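Local coordinates for protein SusD homolog (Bacteroides thetaiotaomicron, PDB 3SGH) that probably binds glycans at the bacterial cell surface as a SusD-like outer-membrane lipoprotein, handing them on for uptake, at residues A253-Y258 against Q413-C418; S47-A52 against A417-P422. One frame throughout, in Å; residues are numbered along the deposited sequence.

Contact 1: residues A253-Y258 against Q413-C418; sequences ACLVSY and QKWIAC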
ATOM      1  N   ALA A 253       4.667  10.776  12.264  1.00 13.38           N
ATOM      2  CA  ALA A 253       4.653  10.637  13.703  1.00 13.35           C
ATOM      3  C   ALA A 253       4.256   9.249  14.178  1.00 13.99           C
ATOM      4  O   ALA A 253       4.763   8.741  15.174  1.00 14.24           O
ATOM      5  CB  ALA A 253       3.604  11.642  14.250  1.00 12.68           C
ATOM      6  N   CYS A 254       3.286   8.659  13.483  1.00 13.51           N
ATOM      7  CA  CYS A 254       2.692   7.405  13.896  1.00 14.38           C
ATOM      8  C   CYS A 254       3.673   6.203  13.818  1.00 14.88           C
ATOM      9  O   CYS A 254       3.986   5.630  14.839  1.00 12.30           O
ATOM     10  CB  CYS A 254       1.447   7.135  13.045  1.00 15.29           C
ATOM     11  SG  CYS A 254       0.566   5.643  13.496  1.00 19.26           S
ATOM     12  N   LEU A 255       4.201   5.884  12.629  1.00 14.56           N
ATOM     13  CA  LEU A 255       5.161   4.796  12.530  1.00 14.15           C
ATOM     14  C   LEU A 255       6.399   5.048  13.413  1.00 13.44           C
ATOM     15  O   LEU A 255       6.868   4.132  14.102  1.00 13.87           O
ATOM     16  CB  LEU A 255       5.608   4.575  11.086  1.00 13.79           C
ATOM     17  CG  LEU A 255       6.557   3.392  10.872  1.00 13.02           C
ATOM     18  CD1 LEU A 255       5.911   2.072  11.300  1.00 13.12           C
ATOM     19  CD2 LEU A 255       7.062   3.367   9.388  1.00 14.02           C
ATOM     20  N   VAL A 256       6.926   6.265  13.411  1.00 12.44           N
ATOM     21  CA  VAL A 256       8.136   6.580  14.196  1.00 13.36           C
ATOM     22  C   VAL A 256       7.865   6.345  15.692  1.00 13.77           C
ATOM     23  O   VAL A 256       8.671   5.763  16.406  1.00 14.06           O
ATOM     24  CB  VAL A 256       8.640   8.035  13.946  1.00 13.79           C
ATOM     25  CG1 VAL A 256       9.832   8.348  14.848  1.00 15.62           C
ATOM     26  CG2 VAL A 256       8.993   8.230  12.417  1.00 13.62           C
ATOM     27  N   SER A 257       6.724   6.817  16.187  1.00 13.29           N
ATOM     28  CA  SER A 257       6.337   6.606  17.604  1.00 14.35           C
ATOM     29  C   SER A 257       6.142   5.133  17.983  1.00 14.28           C
ATOM     30  O   SER A 257       6.567   4.682  19.073  1.00 13.55           O
ATOM     31  CB  SER A 257       5.054   7.392  17.932  1.00 14.79           C
ATOM     32  OG  SER A 257       5.345   8.773  17.866  1.00 17.81           O
ATOM     33  N   TYR A 258       5.511   4.347  17.124  1.00 14.17           N
ATOM     34  CA  TYR A 258       5.431   2.921  17.425  1.00 13.96           C
ATOM     35  C   TYR A 258       6.858   2.337  17.566  1.00 14.49           C
ATOM     36  O   TYR A 258       7.185   1.622  18.523  1.00 15.37           O
ATOM     37  CB  TYR A 258       4.725   2.161  16.320  1.00 13.89           C
ATOM     38  CG  TYR A 258       3.190   2.009  16.446  1.00 12.84           C
ATOM     39  CD1 TYR A 258       2.316   3.038  16.159  1.00 13.06           C
ATOM     40  CD2 TYR A 258       2.660   0.790  16.823  1.00 16.27           C
ATOM     41  CE1 TYR A 258       0.919   2.837  16.224  1.00 15.70           C
ATOM     42  CE2 TYR A 258       1.314   0.592  16.880  1.00 16.82           C
ATOM     43  CZ  TYR A 258       0.448   1.613  16.601  1.00 16.30           C
ATOM     44  OH  TYR A 258      -0.898   1.351  16.627  1.00 19.68           O
ATOM     45  N   GLN A 413       3.208  -5.583  13.293  1.00 14.39           N
ATOM     46  CA  GLN A 413       4.531  -5.940  12.743  1.00 14.73           C
ATOM     47  C   GLN A 413       4.488  -5.993  11.204  1.00 15.04           C
ATOM     48  O   GLN A 413       5.439  -5.619  10.541  1.00 15.25           O
ATOM     49  CB  GLN A 413       5.073  -7.232  13.340  1.00 15.16           C
ATOM     50  CG  GLN A 413       5.462  -7.076  14.782  1.00 16.23           C
ATOM     51  CD  GLN A 413       6.676  -6.150  14.961  1.00 15.67           C
ATOM     52  OE1 GLN A 413       7.523  -6.099  14.116  1.00 15.60           O
ATOM     53  NE2 GLN A 413       6.716  -5.404  16.051  1.00 15.81           N
ATOM     54  N   LYS A 414       3.370  -6.425  10.641  1.00 14.89           N
ATOM     55  CA  LYS A 414       3.259  -6.405   9.179  1.00 14.51           C
ATOM     56  C   LYS A 414       3.405  -4.979   8.649  1.00 14.37           C
ATOM     57  O   LYS A 414       4.070  -4.721   7.617  1.00 12.54           O
ATOM     58  CB  LYS A 414       1.932  -6.987   8.733  1.00 14.53           C
ATOM     59  CG  LYS A 414       1.687  -6.925   7.230  1.00 15.33           C
ATOM     60  CD  LYS A 414       0.226  -7.359   6.950  1.00 18.10           C
ATOM     61  CE  LYS A 414      -0.204  -7.223   5.531  1.00 20.52           C
ATOM     62  NZ  LYS A 414      -1.666  -7.445   5.382  1.00 20.29           N
ATOM     63  N   TRP A 415       2.731  -4.053   9.340  1.00 14.72           N
ATOM     64  CA  TRP A 415       2.716  -2.647   8.956  1.00 14.19           C
ATOM     65  C   TRP A 415       4.104  -2.023   9.073  1.00 13.50           C
ATOM     66  O   TRP A 415       4.543  -1.313   8.161  1.00 12.88           O
ATOM     67  CB  TRP A 415       1.684  -1.931   9.801  1.00 14.31           C
ATOM     68  CG  TRP A 415       1.760  -0.448   9.760  1.00 14.77           C
ATOM     69  CD1 TRP A 415       1.498   0.366   8.694  1.00 13.81           C
ATOM     70  CD2 TRP A 415       2.031   0.394  10.870  1.00 14.91           C
ATOM     71  NE1 TRP A 415       1.585   1.682   9.095  1.00 13.68           N
ATOM     72  CE2 TRP A 415       1.949   1.716  10.423  1.00 14.07           C
ATOM     73  CE3 TRP A 415       2.363   0.158  12.206  1.00 13.55           C
ATOM     74  CZ2 TRP A 415       2.178   2.787  11.266  1.00 14.06           C
ATOM     75  CZ3 TRP A 415       2.538   1.230  13.037  1.00 16.19           C
ATOM     76  CH2 TRP A 415       2.456   2.511  12.574  1.00 16.85           C
ATOM     77  N   ILE A 416       4.845  -2.399  10.118  1.00 13.43           N
ATOM     78  CA  ILE A 416       6.202  -1.905  10.282  1.00 13.07           C
ATOM     79  C   ILE A 416       7.095  -2.475   9.189  1.00 14.10           C
ATOM     80  O   ILE A 416       7.885  -1.758   8.589  1.00 14.38           O
ATOM     81  CB  ILE A 416       6.789  -2.281  11.662  1.00 12.95           C
ATOM     82  CG1 ILE A 416       6.045  -1.504  12.714  1.00 14.88           C
ATOM     83  CG2 ILE A 416       8.298  -1.934  11.750  1.00 13.89           C
ATOM     84  CD1 ILE A 416       6.354  -2.003  14.197  1.00 14.28           C
ATOM     85  N   ALA A 417       6.890  -3.750   8.860  1.00 13.53           N
ATOM     86  CA  ALA A 417       7.709  -4.449   7.865  1.00 14.96           C
ATOM     87  C   ALA A 417       7.502  -3.914   6.427  1.00 15.25           C
ATOM     88  O   ALA A 417       8.477  -3.783   5.665  1.00 15.98           O
ATOM     89  CB  ALA A 417       7.455  -5.950   7.886  1.00 14.84           C
ATOM     90  N   CYS A 418       6.239  -3.660   6.048  1.00 15.03           N
ATOM     91  CA  CYS A 418       5.924  -3.263   4.679  1.00 14.40           C
ATOM     92  C   CYS A 418       6.099  -1.768   4.599  1.00 14.48           C
ATOM     93  O   CYS A 418       5.145  -1.025   4.745  1.00 15.07           O
ATOM     94  CB  CYS A 418       4.511  -3.695   4.326  1.00 14.93           C
ATOM     95  SG  CYS A 418       4.365  -5.549   4.325  1.00 17.95           S
TER
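Leu255 and Ile416 hold the closest pair of CA atoms, 7.1 Å apart, where the helical segments 253-258 and 413-417 cross at 113° between their N-to-C directions. The axes come no nearer than 11.1 Å, a separation bridged chiefly by the indole of Trp415. Its six-membered ring reaches the backbone of the other helix, with CH2 3.5 Å from Leu255 CA. Leu255 carries its CG anti to the backbone N (chi1 -176°), and its CD1 sits over one face of the same ring, 3.7 Å from the centroid and almost straight above it, a CH-pi contact. CD1 also meets Ile416 CG1 at 3.8 Å, which gives that methyl a partner on each of two successive residues of the second helix. Tyr258 takes the outer edge of the indole: Trp415 CZ3 points at the centre of the phenol face and stands 3.6 Å from Tyr258 CG. The two ring planes are 78° apart, so this is a T-shaped pair with the tryptophan as the edge. Cys254 SG lies obliquely to the ring, 3.8 Å from Trp415 CH2, a sulfur-aromatic contact. All five residues are buried and meet through apolar groups, while the indole NE1 bonds to Ser47 O. The contact thus joins the first turns of helix 253-261 to the C-terminal end of helix 403-417, whose other sides pack on helices 319-331 and 340-354 through Lys414, Ala417 and Gln413.

Contact 2: residues S47-A52 against A417-P422; sequences SGQVTA and ACYPDP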
ATOM      1  N   SER A  47      -1.904   5.741   5.798  1.00 13.60           N
ATOM      2  CA  SER A  47      -1.213   4.552   6.229  1.00 14.37           C
ATOM      3  C   SER A  47      -0.194   4.772   7.343  1.00 13.62           C
ATOM      4  O   SER A  47       0.440   3.787   7.775  1.00 15.21           O
ATOM      5  CB  SER A  47      -0.519   3.849   5.043  1.00 14.50           C
ATOM      6  OG  SER A  47      -1.479   3.375   4.109  1.00 14.51           O
ATOM      7  N   GLY A  48       0.009   6.018   7.776  1.00 13.00           N
ATOM      8  CA  GLY A  48       0.766   6.286   9.022  1.00 13.30           C
ATOM      9  C   GLY A  48       2.277   6.229   8.949  1.00 13.30           C
ATOM     10  O   GLY A  48       2.916   6.266   9.997  1.00 13.60           O
ATOM     11  N   GLN A  49       2.845   6.126   7.740  1.00 12.99           N
ATOM     12  CA  GLN A  49       4.309   5.995   7.559  1.00 13.86           C
ATOM     13  C   GLN A  49       5.009   7.251   7.031  1.00 12.96           C
ATOM     14  O   GLN A  49       6.108   7.605   7.471  1.00 14.21           O
ATOM     15  CB  GLN A  49       4.638   4.836   6.614  1.00 14.04           C
ATOM     16  CG  GLN A  49       3.955   3.538   6.887  1.00 14.31           C
ATOM     17  CD  GLN A  49       4.557   2.399   6.091  1.00 13.99           C
ATOM     18  OE1 GLN A  49       4.851   2.556   4.933  1.00 14.21           O
ATOM     19  NE2 GLN A  49       4.753   1.238   6.734  1.00 13.32           N
ATOM     20  N   VAL A  50       4.341   7.948   6.118  1.00 13.30           N
ATOM     21  CA  VAL A  50       4.786   9.254   5.598  1.00 13.08           C
ATOM     22  C   VAL A  50       3.796  10.371   5.904  1.00 12.59           C
ATOM     23  O   VAL A  50       2.588  10.124   6.103  1.00 13.63           O
ATOM     24  CB  VAL A  50       5.018   9.183   4.070  1.00 13.29           C
ATOM     25  CG1 VAL A  50       5.804   7.878   3.732  1.00 13.93           C
ATOM     26  CG2 VAL A  50       3.673   9.177   3.319  1.00 13.19           C
ATOM     27  N   THR A  51       4.312  11.576   6.027  1.00 13.58           N
ATOM     28  CA  THR A  51       3.481  12.776   6.213  1.00 13.35           C
ATOM     29  C   THR A  51       3.817  13.775   5.101  1.00 14.08           C
ATOM     30  O   THR A  51       4.965  14.065   4.877  1.00 13.10           O
ATOM     31  CB  THR A  51       3.700  13.406   7.591  1.00 13.34           C
ATOM     32  OG1 THR A  51       3.165  12.527   8.583  1.00 14.19           O
ATOM     33  CG2 THR A  51       3.003  14.775   7.705  1.00 13.45           C
ATOM     34  N   ALA A  52       2.800  14.268   4.398  1.00 14.00           N
ATOM     35  CA  ALA A  52       2.965  15.377   3.456  1.00 14.36           C
ATOM     36  C   ALA A  52       3.079  16.710   4.226  1.00 14.64           C
ATOM     37  O   ALA A  52       2.176  17.086   4.963  1.00 15.98           O
ATOM     38  CB  ALA A  52       1.788  15.394   2.459  1.00 13.68           C
ATOM     39  N   ALA A 417       6.890  -3.750   8.860  1.00 13.53           N
ATOM     40  CA  ALA A 417       7.709  -4.449   7.865  1.00 14.96           C
ATOM     41  C   ALA A 417       7.502  -3.914   6.427  1.00 15.25           C
ATOM     42  O   ALA A 417       8.477  -3.783   5.665  1.00 15.98           O
ATOM     43  CB  ALA A 417       7.455  -5.950   7.886  1.00 14.84           C
ATOM     44  N   CYS A 418       6.239  -3.660   6.048  1.00 15.03           N
ATOM     45  CA  CYS A 418       5.924  -3.263   4.679  1.00 14.40           C
ATOM     46  C   CYS A 418       6.099  -1.768   4.599  1.00 14.48           C
ATOM     47  O   CYS A 418       5.145  -1.025   4.745  1.00 15.07           O
ATOM     48  CB  CYS A 418       4.511  -3.695   4.326  1.00 14.93           C
ATOM     49  SG  CYS A 418       4.365  -5.549   4.325  1.00 17.95           S
ATOM     50  N   TYR A 419       7.351  -1.330   4.424  1.00 15.01           N
ATOM     51  CA  TYR A 419       7.706   0.078   4.499  1.00 15.19           C
ATOM     52  C   TYR A 419       8.737   0.427   3.442  1.00 15.40           C
ATOM     53  O   TYR A 419       9.733  -0.335   3.258  1.00 16.03           O
ATOM     54  CB  TYR A 419       8.282   0.456   5.897  1.00 14.48           C
ATOM     55  CG  TYR A 419       8.995   1.792   5.916  1.00 13.52           C
ATOM     56  CD1 TYR A 419       8.284   2.977   6.139  1.00 15.18           C
ATOM     57  CD2 TYR A 419      10.377   1.883   5.716  1.00 15.56           C
ATOM     58  CE1 TYR A 419       8.887   4.184   6.107  1.00 13.39           C
ATOM     59  CE2 TYR A 419      10.997   3.113   5.679  1.00 14.79           C
ATOM     60  CZ  TYR A 419      10.248   4.246   5.891  1.00 15.07           C
ATOM     61  OH  TYR A 419      10.838   5.457   5.858  1.00 16.30           O
ATOM     62  N   PRO A 420       8.554   1.592   2.765  1.00 15.74           N
ATOM     63  CA  PRO A 420       7.384   2.450   2.695  1.00 16.00           C
ATOM     64  C   PRO A 420       6.336   1.857   1.749  1.00 15.85           C
ATOM     65  O   PRO A 420       6.680   1.458   0.641  1.00 17.01           O
ATOM     66  CB  PRO A 420       7.929   3.784   2.114  1.00 16.02           C
ATOM     67  CG  PRO A 420       9.299   3.492   1.669  1.00 18.51           C
ATOM     68  CD  PRO A 420       9.633   2.085   1.891  1.00 16.18           C
ATOM     69  N   ASP A 421       5.096   1.739   2.215  1.00 14.36           N
ATOM     70  CA  ASP A 421       4.019   1.141   1.423  1.00 15.12           C
ATOM     71  C   ASP A 421       2.835   2.093   1.594  1.00 14.16           C
ATOM     72  O   ASP A 421       2.382   2.300   2.716  1.00 13.66           O
ATOM     73  CB  ASP A 421       3.677  -0.235   1.939  1.00 15.01           C
ATOM     74  CG  ASP A 421       2.587  -0.921   1.116  1.00 17.80           C
ATOM     75  OD1 ASP A 421       1.537  -0.295   0.834  1.00 17.45           O
ATOM     76  OD2 ASP A 421       2.814  -2.091   0.786  1.00 18.20           O
ATOM     77  N   PRO A 422       2.356   2.690   0.509  1.00 14.60           N
ATOM     78  CA  PRO A 422       1.341   3.747   0.641  1.00 14.99           C
ATOM     79  C   PRO A 422      -0.018   3.284   1.093  1.00 13.94           C
ATOM     80  O   PRO A 422      -0.770   4.077   1.647  1.00 15.98           O
ATOM     81  CB  PRO A 422       1.225   4.311  -0.762  1.00 15.18           C
ATOM     82  CG  PRO A 422       1.651   3.234  -1.672  1.00 16.98           C
ATOM     83  CD  PRO A 422       2.752   2.461  -0.888  1.00 15.76           C
TER
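Gln49 reaches across to the loop 417-422 and fastens it with both ends of its amide. OE1 accepts the backbone N of Asp421 at 2.8 Å, and the bond is nearly straight, 169° at the hydrogen. NE2 donates to Cys418 O at 3.0 Å from above that carbonyl's plane, a more bent bond. The chain runs extended beyond CG (chi2 -168°), placing CD at the edge of the Tyr419 ring, 3.8 Å from CD1. Two bonds to residues three apart fix the rotation of the amide and span the bend containing the cis peptide bond between Tyr419 and Pro420. An alanine here would probably leave Asp421 N and Cys418 O without these mates and open a gap beside Tyr419. Ser47 makes a second anchor: its OG donates to Pro422 O at 2.7 Å, well above the carbonyl plane, and also receives Trp426 N. The backbone is thus gripped tightly, whereas the side chains of the partly exposed Pro420, Asp421 and Pro422 pack loosely. Gln49 OE1 approaches Pro420 CA to 3.4 Å, but CB of that ring stays 4.4 Å from OE1, and the bond from CA to CB of Pro422 points away from segment 47-52. Cys418 centres an inverse gamma turn where helix 403-417 ends, and Asp421 OD1 caps Met423 N and Asn424 N ahead of helix 424-432. The loop therefore joins two helices beside the lead-in to strand 50-52, which pairs antiparallel with strand 249-251, while Tyr419 stacks on Tyr270.

Overall arrangement
Contacts 1 and 2 have centres about 8 Å apart and share Ala417 and Cys418, where helix 403-417 gives way to its following loop. Each brings a different part of the chain to that junction, and the two parts are themselves joined: Leu255 N lies 3.0 Å from Gly48 O, a probable hydrogen bond. The indole bond to Ser47 O (from Trp415 NE1, 2.7 Å) ties the second helix of contact 1 to the first segment of contact 2. Leu255 CD2 against Tyr419 CD1, 3.5 Å, makes the apolar packing continuous. Contact 2 lies nearer the middle of the chain, about 8 Å from its centre against 13 Å for contact 1.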